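Local coordinates for protein DNA polymerase (Bacillus phage phi29, PDB 2PY5) that replicates viral DNA from a protein primer by strand displacement, with high processivity, and proofreads the product with a 3'-5' exonuclease, at residues F[331-334]-F[335-339]; F[387-390]-F[391-395]; F[427-430]-F[431-435]. The protein carries 2 engineered substitutions. All blocks are in the same frame, centred on the assembly; numbering follows the deposited sequence.

Contact 1: F[331-334]-F[335-339]; sequences VDLE and LMKEH. With EDO (1,2-ethanediol), chain X.
The amide N of Lys337 donates to Leu333 O over 2.9 Å, close to straight at 163°. It is an ordinary alpha-helical bond from residue i+4 back to i. The helix is 330-339, a short one that follows strand 324-329 and precedes strand 340-356 in the chain, in the polymerization region. Three bonds of the same spacing accompany it: Leu335 N to Val331 O, Met336 N to Asp332 O, and Glu338 N to Glu334 O.

The lysine stem also packs on this carbonyl: CG of Lys337 is 3.3 Å from Leu333 O. That CG lies beside its own backbone N (chi1 -65°), which carries the chain back over the preceding turn. There CD of Lys337 passes across CG of Leu333 at 4.0 Å. On Leu333 the branch CD1 meets the terminal methyl CE of Met336 at 3.7 Å. The methionine chain runs extended to the sulfur and bends only at its last torsion (chi3 67°), bringing CE to the leucine. Leu328 of strand 324-329 packs on both residues, and Leu342 of strand 340-356 packs on Met336 and Lys337.

The polar ends are more loosely joined. OE2 of Glu334 and NZ of Lys337 stand 4.6 Å apart, too far for a salt bridge. A water links the pair, donating to Glu334 OE1 and weakly accepting from Lys337 NZ, which also bonds to Tyr347 OH. Asp332 faces other partners: its OD2 bonds to Ser329 OG and forms a salt bridge with Arg438 of helix 427-447. Leu335 keeps CG against Val331 O at 3.5 Å. At the far end, OE2 of Glu338 bonds to Tyr298 OH and accepts from O1 of an ethanediol, probably from the crystallisation liquor, the latter at 2.7 Å.

Contact 2: F[387-390]-F[391-395]; sequences NSLY and GKFAS. With EDO (1,2-ethanediol), chain H; nucleotides of chain C.
Two backbone bonds join the segments, Lys392 N to Leu389 O and Phe393 N to Tyr390 O, each 3.1 Å. Both run from residue i+3 to i, the spacing of a 3-10 turn rather than of an alpha helix.

Waters bridge residues four apart. One donates to Asn387 O and accepts from Gly391 N, its oxygen 3.0 Å from each. The other donates to Tyr390 O and accepts weakly from Ala394 N.

The Tyr390 ring is folded over its neighbour because CG lies between the backbone N and the carbonyl carbon (chi1 85°). Gly391 CA lies over one face of the Tyr390 ring, a CH-pi contact 4.2 Å from its centroid. The ring also stacks on Tyr254. The sequence NSLYG closes motif B of the B-family polymerases, which starts at Lys383, and Tyr390 is probably involved in nucleotide selection. Ring carbon CE1 of Phe393 meets CD1 of Leu389 at 4.0 Å, and Tyr390 O lies at the edge of the phenylalanine ring, in its plane.

The DNA is gripped from 391-395. Lys392, bent at chi2 and chi3, brings NZ to OP2 of DC4 of chain C at 2.8 Å and also bonds to its O5'. Gly391 has no side chain, and Gly391 CA lies 3.4 Å from O2 of DC4 of chain C.

Contact 3: F[427-430]-F[431-435]; sequences TPMG and VFITA
Met429 and Ile433 touch one turn apart: CG of the methionine meets CD1 of the isoleucine at 3.7 Å. The sulfur SD follows, 3.9 Å from the same CD1. Ile433 has CG1 beside its backbone N (chi1 -72°), which lays this branch over the Met429 carbonyl, with CG1 3.2 Å from Met429 O. The methyl end then runs on to the methionine.

The carbonyl one residue earlier, Pro428 O, meets the edge of the Phe432 ring. CD1 of Phe432 is 3.3 Å from Pro428 O, which lies in the plane of the ring. Val431 places its CG2 branch near Thr427 O at 3.5 Å. Thr434 has OG1 between its backbone N and carbonyl carbon (chi1 65°). This puts Thr434 OG1 3.3 Å from Gly430 O, with the methyl CG2 3.6 Å from the same oxygen.

All four carbonyls also take regular alpha-helical bonds. The donor N atoms are those of Val431, Phe432, Ile433 and Thr434, in order from Thr427 O to Gly430 O. Thr434 N to Gly430 O is almost straight at 175°. They form the opening turns of helix 427-447, a long helix of the polymerase palm that leads to the strand pair carrying the YCDTD motif. Pro428 has no amide hydrogen to donate, which an early position in a helix tolerates.

Further out, neighbouring elements pack round these side chains. Phe211, Leu263 and Phe360 pack on Met429, while Phe432 lies on Leu263 and Pro264 of strand 263-265. Thr427 OG1 bonds to Asp219, and Val222 of the same helix 216-223 packs on Thr427, Pro428 and Val431. Thr434, probably involved in binding template-primer DNA, has OG1 hydrogen-bonded to Arg227 O and weakly to Arg438 NH1.

In the fold
Helix 427-447 connects the three sites. Contact 3 forms its first turns, contact 2 packs on those same turns, and contact 1 meets it further along. The centres of contacts 2 and 3 are about 9 Å apart. Tyr390 CE1 lies 3.6 Å from Thr434 CG2, which joins a residue probably involved in nucleotide selection to one probably involved in template-primer binding. Contacts 1 and 3 touch where Asp332 OD2 meets Ala435 CB at 3.4 Å. Contacts 1 and 2 stay about 12 Å apart at their nearest atoms. Contact 2 binds the single-stranded DNA directly. The nearest atom of contact 3 is about 7 Å from the bound nucleic acid.

Contact 1: F[331-334]-F[335-339]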
ATOM      1  N   VAL F 331     -16.513  12.533 -13.303  1.00 32.31           N
ATOM      2  CA  VAL F 331     -17.160  11.428 -12.622  1.00 30.56           C
ATOM      3  C   VAL F 331     -17.518  11.887 -11.185  1.00 31.08           C
ATOM      4  O   VAL F 331     -18.649  11.716 -10.729  1.00 31.82           O
ATOM      5  CB  VAL F 331     -16.237  10.214 -12.563  1.00 30.82           C
ATOM      6  CG1 VAL F 331     -16.873   9.117 -11.736  1.00 31.03           C
ATOM      7  CG2 VAL F 331     -15.944   9.681 -13.995  1.00 31.41           C
ATOM      8  N   ASP F 332     -16.542  12.438 -10.488  1.00 30.82           N
ATOM      9  CA  ASP F 332     -16.779  12.927  -9.116  1.00 30.94           C
ATOM     10  C   ASP F 332     -17.738  14.111  -9.074  1.00 31.44           C
ATOM     11  O   ASP F 332     -18.576  14.219  -8.154  1.00 31.36           O
ATOM     12  CB  ASP F 332     -15.456  13.312  -8.446  1.00 31.38           C
ATOM     13  CG  ASP F 332     -14.549  12.127  -8.215  1.00 33.40           C
ATOM     14  OD1 ASP F 332     -14.928  11.230  -7.454  1.00 35.48           O
ATOM     15  OD2 ASP F 332     -13.423  12.108  -8.762  1.00 37.07           O
ATOM     16  N   LEU F 333     -17.637  14.985 -10.067  1.00 32.05           N
ATOM     17  CA  LEU F 333     -18.485  16.176 -10.142  1.00 32.72           C
ATOM     18  C   LEU F 333     -19.950  15.773 -10.360  1.00 31.37           C
ATOM     19  O   LEU F 333     -20.869  16.311  -9.717  1.00 31.32           O
ATOM     20  CB  LEU F 333     -18.002  17.082 -11.282  1.00 33.39           C
ATOM     21  CG  LEU F 333     -18.876  18.308 -11.525  1.00 36.38           C
ATOM     22  CD1 LEU F 333     -18.889  19.236 -10.308  1.00 37.74           C
ATOM     23  CD2 LEU F 333     -18.414  19.052 -12.769  1.00 39.58           C
ATOM     24  N   GLU F 334     -20.209  14.807 -11.248  1.00 32.10           N
ATOM     25  CA  GLU F 334     -21.584  14.389 -11.446  1.00 32.28           C
ATOM     26  C   GLU F 334     -22.164  13.687 -10.203  1.00 29.12           C
ATOM     27  O   GLU F 334     -23.335  13.863  -9.875  1.00 31.31           O
ATOM     28  CB  GLU F 334     -21.722  13.550 -12.695  1.00 36.96           C
ATOM     29  CG  GLU F 334     -21.453  14.372 -13.980  1.00 38.81           C
ATOM     30  CD  GLU F 334     -22.361  15.624 -14.185  1.00 43.55           C
ATOM     31  OE1 GLU F 334     -23.527  15.686 -13.711  1.00 43.37           O
ATOM     32  OE2 GLU F 334     -21.888  16.565 -14.854  1.00 48.28           O
ATOM     33  N   LEU F 335     -21.334  12.910  -9.505  1.00 30.77           N
ATOM     34  CA  LEU F 335     -21.776  12.313  -8.240  1.00 29.73           C
ATOM     35  C   LEU F 335     -22.175  13.421  -7.255  1.00 30.44           C
ATOM     36  O   LEU F 335     -23.199  13.320  -6.577  1.00 28.48           O
ATOM     37  CB  LEU F 335     -20.670  11.455  -7.626  1.00 31.08           C
ATOM     38  CG  LEU F 335     -20.544  10.062  -8.236  1.00 33.89           C
ATOM     39  CD1 LEU F 335     -19.203   9.447  -7.810  1.00 33.73           C
ATOM     40  CD2 LEU F 335     -21.722   9.172  -7.824  1.00 34.92           C
ATOM     41  N   MET F 336     -21.343  14.445  -7.165  1.00 29.78           N
ATOM     42  CA  MET F 336     -21.572  15.524  -6.194  1.00 30.20           C
ATOM     43  C   MET F 336     -22.869  16.251  -6.526  1.00 30.23           C
ATOM     44  O   MET F 336     -23.681  16.544  -5.638  1.00 31.00           O
ATOM     45  CB  MET F 336     -20.406  16.499  -6.215  1.00 31.84           C
ATOM     46  CG  MET F 336     -20.481  17.538  -5.107  1.00 32.03           C
ATOM     47  SD  MET F 336     -19.161  18.758  -5.164  1.00 36.56           S
ATOM     48  CE  MET F 336     -19.499  19.653  -6.663  1.00 41.46           C
ATOM     49  N   LYS F 337     -23.047  16.574  -7.809  1.00 30.88           N
ATOM     50  CA  LYS F 337     -24.237  17.315  -8.223  1.00 32.68           C
ATOM     51  C   LYS F 337     -25.508  16.517  -7.969  1.00 31.75           C
ATOM     52  O   LYS F 337     -26.552  17.099  -7.669  1.00 33.73           O
ATOM     53  CB  LYS F 337     -24.129  17.746  -9.704  1.00 33.70           C
ATOM     54  CG  LYS F 337     -23.026  18.735  -9.954  1.00 36.58           C
ATOM     55  CD  LYS F 337     -22.798  19.029 -11.438  1.00 41.79           C
ATOM     56  CE  LYS F 337     -23.644  20.152 -11.934  1.00 46.61           C
ATOM     57  NZ  LYS F 337     -23.144  20.644 -13.258  1.00 48.76           N
ATOM     58  N   GLU F 338     -25.440  15.185  -8.069  1.00 31.36           N
ATOM     59  CA  GLU F 338     -26.602  14.346  -7.774  1.00 30.92           C
ATOM     60  C   GLU F 338     -26.869  14.213  -6.264  1.00 29.80           C
ATOM     61  O   GLU F 338     -28.005  14.220  -5.831  1.00 32.83           O
ATOM     62  CB  GLU F 338     -26.472  12.950  -8.366  1.00 33.59           C
ATOM     63  CG  GLU F 338     -27.686  12.090  -8.028  1.00 36.34           C
ATOM     64  CD  GLU F 338     -27.721  10.731  -8.673  1.00 39.66           C
ATOM     65  OE1 GLU F 338     -26.852  10.426  -9.507  1.00 43.75           O
ATOM     66  OE2 GLU F 338     -28.650   9.963  -8.330  1.00 42.14           O
ATOM     67  N   HIS F 339     -25.801  14.076  -5.483  1.00 27.66           N
ATOM     68  CA  HIS F 339     -25.961  13.783  -4.072  1.00 27.90           C
ATOM     69  C   HIS F 339     -26.171  15.015  -3.196  1.00 27.01           C
ATOM     70  O   HIS F 339     -26.636  14.880  -2.063  1.00 26.99           O
ATOM     71  CB  HIS F 339     -24.746  12.985  -3.561  1.00 27.21           C
ATOM     72  CG  HIS F 339     -24.739  11.557  -4.000  1.00 26.79           C
ATOM     73  ND1 HIS F 339     -24.631  10.504  -3.118  1.00 25.82           N
ATOM     74  CD2 HIS F 339     -24.848  11.008  -5.236  1.00 27.74           C
ATOM     75  CE1 HIS F 339     -24.679   9.363  -3.796  1.00 27.94           C
ATOM     76  NE2 HIS F 339     -24.779   9.647  -5.084  1.00 28.94           N
TER
HETATM   77  C1  EDO X9013     -27.318   6.513  -8.044  1.00 46.71           C
HETATM   78  O1  EDO X9013     -28.525   7.264  -7.862  1.00 49.63           O
HETATM   79  C2  EDO X9013     -27.621   5.168  -8.698  1.00 47.73           C
HETATM   80  O2  EDO X9013     -27.298   4.057  -7.837  1.00 43.46           O
HETATM   81  O   HOH W   1     -24.824  18.090 -14.401  1.00 34.04           O

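Contact 2: F[387-390]-F[391-395]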
ATOM      1  N   ASN F 387      -2.071  -5.402  -9.712  1.00 31.16           N
ATOM      2  CA  ASN F 387      -2.504  -4.495  -8.625  1.00 31.04           C
ATOM      3  C   ASN F 387      -1.616  -3.251  -8.485  1.00 34.03           C
ATOM      4  O   ASN F 387      -2.061  -2.229  -7.965  1.00 33.68           O
ATOM      5  CB  ASN F 387      -2.553  -5.247  -7.290  1.00 33.03           C
ATOM      6  CG  ASN F 387      -3.706  -6.225  -7.207  1.00 35.17           C
ATOM      7  OD1 ASN F 387      -4.730  -6.040  -7.876  1.00 36.12           O
ATOM      8  ND2 ASN F 387      -3.571  -7.253  -6.351  1.00 34.65           N
ATOM      9  N   SER F 388      -0.372  -3.334  -8.946  1.00 32.09           N
ATOM     10  CA  SER F 388       0.629  -2.301  -8.702  1.00 30.99           C
ATOM     11  C   SER F 388       0.792  -1.306  -9.864  1.00 32.43           C
ATOM     12  O   SER F 388       1.619  -0.395  -9.786  1.00 33.93           O
ATOM     13  CB  SER F 388       1.988  -2.955  -8.401  1.00 30.82           C
ATOM     14  OG  SER F 388       1.925  -3.915  -7.357  1.00 30.64           O
ATOM     15  N   LEU F 389      -0.031  -1.430 -10.897  1.00 32.68           N
ATOM     16  CA  LEU F 389       0.082  -0.544 -12.054  1.00 31.87           C
ATOM     17  C   LEU F 389      -0.561   0.854 -11.878  1.00 32.12           C
ATOM     18  O   LEU F 389       0.089   1.874 -12.144  1.00 31.67           O
ATOM     19  CB  LEU F 389      -0.523  -1.216 -13.308  1.00 32.06           C
ATOM     20  CG  LEU F 389      -0.364  -0.406 -14.588  1.00 30.90           C
ATOM     21  CD1 LEU F 389       1.062   0.009 -14.906  1.00 33.26           C
ATOM     22  CD2 LEU F 389      -0.953  -1.230 -15.757  1.00 31.88           C
ATOM     23  N   TYR F 390      -1.825   0.937 -11.462  1.00 33.49           N
ATOM     24  CA  TYR F 390      -2.513   2.225 -11.583  1.00 32.77           C
ATOM     25  C   TYR F 390      -1.830   3.320 -10.778  1.00 31.82           C
ATOM     26  O   TYR F 390      -1.767   4.483 -11.188  1.00 33.65           O
ATOM     27  CB  TYR F 390      -4.012   2.145 -11.225  1.00 34.11           C
ATOM     28  CG  TYR F 390      -4.339   2.279  -9.752  1.00 33.89           C
ATOM     29  CD1 TYR F 390      -4.464   3.528  -9.158  1.00 34.46           C
ATOM     30  CD2 TYR F 390      -4.514   1.162  -8.964  1.00 37.94           C
ATOM     31  CE1 TYR F 390      -4.750   3.652  -7.829  1.00 33.35           C
ATOM     32  CE2 TYR F 390      -4.803   1.279  -7.616  1.00 40.29           C
ATOM     33  CZ  TYR F 390      -4.910   2.528  -7.060  1.00 35.62           C
ATOM     34  OH  TYR F 390      -5.216   2.658  -5.721  1.00 40.44           O
ATOM     35  N   GLY F 391      -1.314   2.940  -9.610  1.00 31.75           N
ATOM     36  CA  GLY F 391      -0.731   3.916  -8.713  1.00 30.11           C
ATOM     37  C   GLY F 391       0.471   4.639  -9.288  1.00 30.88           C
ATOM     38  O   GLY F 391       0.780   5.755  -8.894  1.00 33.02           O
ATOM     39  N   LYS F 392       1.182   3.992 -10.204  1.00 30.22           N
ATOM     40  CA  LYS F 392       2.374   4.596 -10.803  1.00 29.19           C
ATOM     41  C   LYS F 392       2.039   5.784 -11.711  1.00 29.48           C
ATOM     42  O   LYS F 392       2.860   6.662 -11.917  1.00 31.64           O
ATOM     43  CB  LYS F 392       3.153   3.544 -11.570  1.00 30.69           C
ATOM     44  CG  LYS F 392       3.882   2.559 -10.659  1.00 32.66           C
ATOM     45  CD  LYS F 392       5.130   3.128 -10.007  1.00 33.28           C
ATOM     46  CE  LYS F 392       6.317   3.269 -10.977  1.00 32.94           C
ATOM     47  NZ  LYS F 392       7.571   3.713 -10.288  1.00 33.35           N
ATOM     48  N   PHE F 393       0.828   5.807 -12.256  1.00 31.05           N
ATOM     49  CA  PHE F 393       0.471   6.897 -13.173  1.00 31.83           C
ATOM     50  C   PHE F 393       0.478   8.279 -12.488  1.00 31.61           C
ATOM     51  O   PHE F 393       0.808   9.284 -13.110  1.00 32.16           O
ATOM     52  CB  PHE F 393      -0.875   6.613 -13.842  1.00 32.68           C
ATOM     53  CG  PHE F 393      -0.777   5.643 -14.981  1.00 32.52           C
ATOM     54  CD1 PHE F 393      -0.981   4.285 -14.792  1.00 36.52           C
ATOM     55  CD2 PHE F 393      -0.432   6.091 -16.237  1.00 34.14           C
ATOM     56  CE1 PHE F 393      -0.849   3.414 -15.853  1.00 37.66           C
ATOM     57  CE2 PHE F 393      -0.315   5.238 -17.281  1.00 34.05           C
ATOM     58  CZ  PHE F 393      -0.521   3.896 -17.094  1.00 36.21           C
ATOM     59  N   ALA F 394       0.113   8.324 -11.198  1.00 30.69           N
ATOM     60  CA  ALA F 394       0.060   9.553 -10.444  1.00 31.33           C
ATOM     61  C   ALA F 394       1.287   9.803  -9.544  1.00 28.94           C
ATOM     62  O   ALA F 394       1.228  10.613  -8.643  1.00 29.55           O
ATOM     63  CB  ALA F 394      -1.226   9.594  -9.623  1.00 31.50           C
ATOM     64  N   SER F 395       2.403   9.163  -9.869  1.00 30.39           N
ATOM     65  CA  SER F 395       3.675   9.402  -9.205  1.00 31.16           C
ATOM     66  C   SER F 395       3.959  10.894  -9.135  1.00 33.07           C
ATOM     67  O   SER F 395       3.830  11.602 -10.139  1.00 34.19           O
ATOM     68  CB  SER F 395       4.800   8.730  -9.995  1.00 32.92           C
ATOM     69  OG  SER F 395       4.695   7.321  -9.989  1.00 33.62           O
TER
HETATM   70  C1  EDO H8001      -6.659  -9.473  -7.132  1.00 42.88           C
HETATM   71  O1  EDO H8001      -5.929  -9.063  -5.961  1.00 40.35           O
HETATM   72  C2  EDO H8001      -5.675 -10.010  -8.171  1.00 40.18           C
HETATM   73  O2  EDO H8001      -5.164  -9.032  -9.104  1.00 36.48           O
ATOM     74  P    DC C   4       7.894   3.171  -6.707  1.00 24.54           P
ATOM     75  OP1  DC C   4       7.182   2.424  -5.648  1.00 22.99           O
ATOM     76  OP2  DC C   4       8.393   2.483  -7.936  1.00 22.53           O
ATOM     77  O5'  DC C   4       7.044   4.402  -7.238  1.00 26.48           O
ATOM     78  C5'  DC C   4       6.368   5.212  -6.308  1.00 23.52           C
ATOM     79  C4'  DC C   4       4.961   5.473  -6.816  1.00 22.81           C
ATOM     80  O4'  DC C   4       4.204   4.234  -6.892  1.00 24.28           O
ATOM     81  C3'  DC C   4       4.155   6.356  -5.882  1.00 23.52           C
ATOM     82  O3'  DC C   4       4.440   7.698  -6.170  1.00 24.39           O
ATOM     83  C2'  DC C   4       2.735   5.977  -6.234  1.00 25.41           C
ATOM     84  C1'  DC C   4       2.876   4.486  -6.476  1.00 26.94           C
ATOM     85  N1   DC C   4       2.542   3.684  -5.271  1.00 27.60           N
ATOM     86  C2   DC C   4       1.195   3.625  -4.873  1.00 28.03           C
ATOM     87  O2   DC C   4       0.327   4.252  -5.510  1.00 29.91           O
ATOM     88  N3   DC C   4       0.858   2.893  -3.785  1.00 31.06           N
ATOM     89  C4   DC C   4       1.799   2.230  -3.117  1.00 31.39           C
ATOM     90  N4   DC C   4       1.403   1.516  -2.053  1.00 34.40           N
ATOM     91  C5   DC C   4       3.170   2.270  -3.505  1.00 29.04           C
ATOM     92  C6   DC C   4       3.504   3.001  -4.573  1.00 27.72           C
ATOM     93  P    DT C   5       4.543   8.784  -5.017  1.00 25.80           P
ATOM     94  OP1  DT C   5       5.023  10.026  -5.633  1.00 25.20           O
ATOM     95  OP2  DT C   5       5.346   8.184  -3.898  1.00 26.01           O
ATOM     96  O5'  DT C   5       3.055   8.948  -4.517  1.00 26.94           O
ATOM     97  C5'  DT C   5       2.084   9.404  -5.455  1.00 29.88           C
ATOM     98  C4'  DT C   5       0.723   9.286  -4.820  1.00 33.80           C
ATOM     99  O4'  DT C   5       0.469   7.915  -4.443  1.00 33.74           O
ATOM    100  C3'  DT C   5       0.589  10.101  -3.543  1.00 36.72           C
ATOM    101  O3'  DT C   5      -0.145  11.245  -3.870  1.00 40.10           O
ATOM    102  C2'  DT C   5      -0.156   9.222  -2.546  1.00 39.27           C
ATOM    103  C1'  DT C   5      -0.099   7.825  -3.149  1.00 39.77           C
ATOM    104  N1   DT C   5       0.702   6.818  -2.355  1.00 40.42           N
ATOM    105  C2   DT C   5       0.028   5.988  -1.489  1.00 42.57           C
ATOM    106  O2   DT C   5      -1.179   6.051  -1.326  1.00 43.86           O
ATOM    107  N3   DT C   5       0.826   5.088  -0.824  1.00 42.95           N
ATOM    108  C4   DT C   5       2.199   4.927  -0.934  1.00 43.62           C
ATOM    109  O4   DT C   5       2.824   4.085  -0.292  1.00 44.68           O
ATOM    110  C5   DT C   5       2.849   5.817  -1.856  1.00 40.86           C
ATOM    111  C7   DT C   5       4.339   5.741  -2.062  1.00 38.60           C
ATOM    112  C6   DT C   5       2.080   6.705  -2.510  1.00 40.36           C
TER
HETATM  113  O   HOH W   2      -1.228   0.642  -7.691  1.00 23.29           O
HETATM  114  O   HOH W   3      -2.161   6.762 -10.098  1.00 26.83           O

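Contact 3: F[427-430]-F[431-435]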
ATOM      1  N   THR F 427      -0.616  11.572 -14.641  1.00 29.67           N
ATOM      2  CA  THR F 427      -1.488  11.691 -13.475  1.00 30.41           C
ATOM      3  C   THR F 427      -2.995  11.660 -13.811  1.00 29.27           C
ATOM      4  O   THR F 427      -3.765  11.109 -13.022  1.00 30.01           O
ATOM      5  CB  THR F 427      -1.094  12.923 -12.642  1.00 30.86           C
ATOM      6  OG1 THR F 427       0.317  12.853 -12.354  1.00 29.27           O
ATOM      7  CG2 THR F 427      -1.884  12.994 -11.320  1.00 31.24           C
ATOM      8  N   PRO F 428      -3.430  12.202 -14.978  1.00 29.75           N
ATOM      9  CA  PRO F 428      -4.872  12.103 -15.251  1.00 28.90           C
ATOM     10  C   PRO F 428      -5.394  10.651 -15.204  1.00 28.79           C
ATOM     11  O   PRO F 428      -6.522  10.411 -14.837  1.00 29.38           O
ATOM     12  CB  PRO F 428      -4.989  12.664 -16.670  1.00 28.81           C
ATOM     13  CG  PRO F 428      -3.848  13.608 -16.765  1.00 28.82           C
ATOM     14  CD  PRO F 428      -2.736  12.957 -16.042  1.00 31.12           C
ATOM     15  N   MET F 429      -4.563   9.691 -15.632  1.00 30.34           N
ATOM     16  CA  MET F 429      -4.995   8.306 -15.633  1.00 30.77           C
ATOM     17  C   MET F 429      -5.277   7.821 -14.222  1.00 29.91           C
ATOM     18  O   MET F 429      -6.272   7.131 -13.974  1.00 30.82           O
ATOM     19  CB  MET F 429      -3.945   7.424 -16.331  1.00 32.40           C
ATOM     20  CG  MET F 429      -4.281   5.985 -16.508  1.00 36.99           C
ATOM     21  SD  MET F 429      -5.778   5.719 -17.458  1.00 32.70           S
ATOM     22  CE  MET F 429      -5.310   5.701 -19.175  1.00 36.73           C
ATOM     23  N   GLY F 430      -4.414   8.187 -13.272  1.00 30.49           N
ATOM     24  CA  GLY F 430      -4.667   7.842 -11.873  1.00 32.26           C
ATOM     25  C   GLY F 430      -5.943   8.485 -11.349  1.00 31.55           C
ATOM     26  O   GLY F 430      -6.762   7.846 -10.674  1.00 32.00           O
ATOM     27  N   VAL F 431      -6.121   9.767 -11.653  1.00 30.06           N
ATOM     28  CA  VAL F 431      -7.304  10.501 -11.196  1.00 28.98           C
ATOM     29  C   VAL F 431      -8.584   9.770 -11.612  1.00 28.95           C
ATOM     30  O   VAL F 431      -9.502   9.570 -10.816  1.00 30.06           O
ATOM     31  CB  VAL F 431      -7.316  11.938 -11.764  1.00 28.43           C
ATOM     32  CG1 VAL F 431      -8.692  12.567 -11.648  1.00 29.36           C
ATOM     33  CG2 VAL F 431      -6.217  12.786 -11.081  1.00 30.35           C
ATOM     34  N   PHE F 432      -8.649   9.345 -12.883  1.00 28.56           N
ATOM     35  CA  PHE F 432      -9.853   8.713 -13.381  1.00 29.32           C
ATOM     36  C   PHE F 432     -10.023   7.244 -13.016  1.00 28.30           C
ATOM     37  O   PHE F 432     -11.145   6.763 -12.869  1.00 29.59           O
ATOM     38  CB  PHE F 432      -9.956   8.927 -14.892  1.00 27.40           C
ATOM     39  CG  PHE F 432     -10.509  10.272 -15.237  1.00 28.86           C
ATOM     40  CD1 PHE F 432      -9.678  11.385 -15.340  1.00 27.52           C
ATOM     41  CD2 PHE F 432     -11.872  10.449 -15.405  1.00 29.13           C
ATOM     42  CE1 PHE F 432     -10.214  12.628 -15.644  1.00 27.62           C
ATOM     43  CE2 PHE F 432     -12.402  11.704 -15.690  1.00 28.25           C
ATOM     44  CZ  PHE F 432     -11.572  12.784 -15.806  1.00 27.51           C
ATOM     45  N   ILE F 433      -8.922   6.541 -12.830  1.00 28.76           N
ATOM     46  CA  ILE F 433      -9.044   5.147 -12.407  1.00 29.11           C
ATOM     47  C   ILE F 433      -9.675   5.096 -11.020  1.00 28.88           C
ATOM     48  O   ILE F 433     -10.622   4.322 -10.793  1.00 30.48           O
ATOM     49  CB  ILE F 433      -7.717   4.400 -12.476  1.00 29.93           C
ATOM     50  CG1 ILE F 433      -7.315   4.139 -13.937  1.00 30.27           C
ATOM     51  CG2 ILE F 433      -7.821   3.046 -11.710  1.00 30.36           C
ATOM     52  CD1 ILE F 433      -5.866   3.708 -14.115  1.00 30.58           C
ATOM     53  N   THR F 434      -9.194   5.935 -10.094  1.00 30.42           N
ATOM     54  CA  THR F 434      -9.763   5.928  -8.736  1.00 30.98           C
ATOM     55  C   THR F 434     -11.183   6.537  -8.725  1.00 30.63           C
ATOM     56  O   THR F 434     -12.053   6.066  -7.975  1.00 29.81           O
ATOM     57  CB  THR F 434      -8.868   6.599  -7.722  1.00 31.28           C
ATOM     58  OG1 THR F 434      -8.736   7.995  -8.030  1.00 32.84           O
ATOM     59  CG2 THR F 434      -7.494   5.935  -7.667  1.00 31.18           C
ATOM     60  N   ALA F 435     -11.448   7.518  -9.598  1.00 28.88           N
ATOM     61  CA  ALA F 435     -12.780   8.125  -9.692  1.00 28.65           C
ATOM     62  C   ALA F 435     -13.825   7.111 -10.135  1.00 27.41           C
ATOM     63  O   ALA F 435     -14.881   6.990  -9.535  1.00 30.05           O
ATOM     64  CB  ALA F 435     -12.776   9.354 -10.622  1.00 29.27           C
TER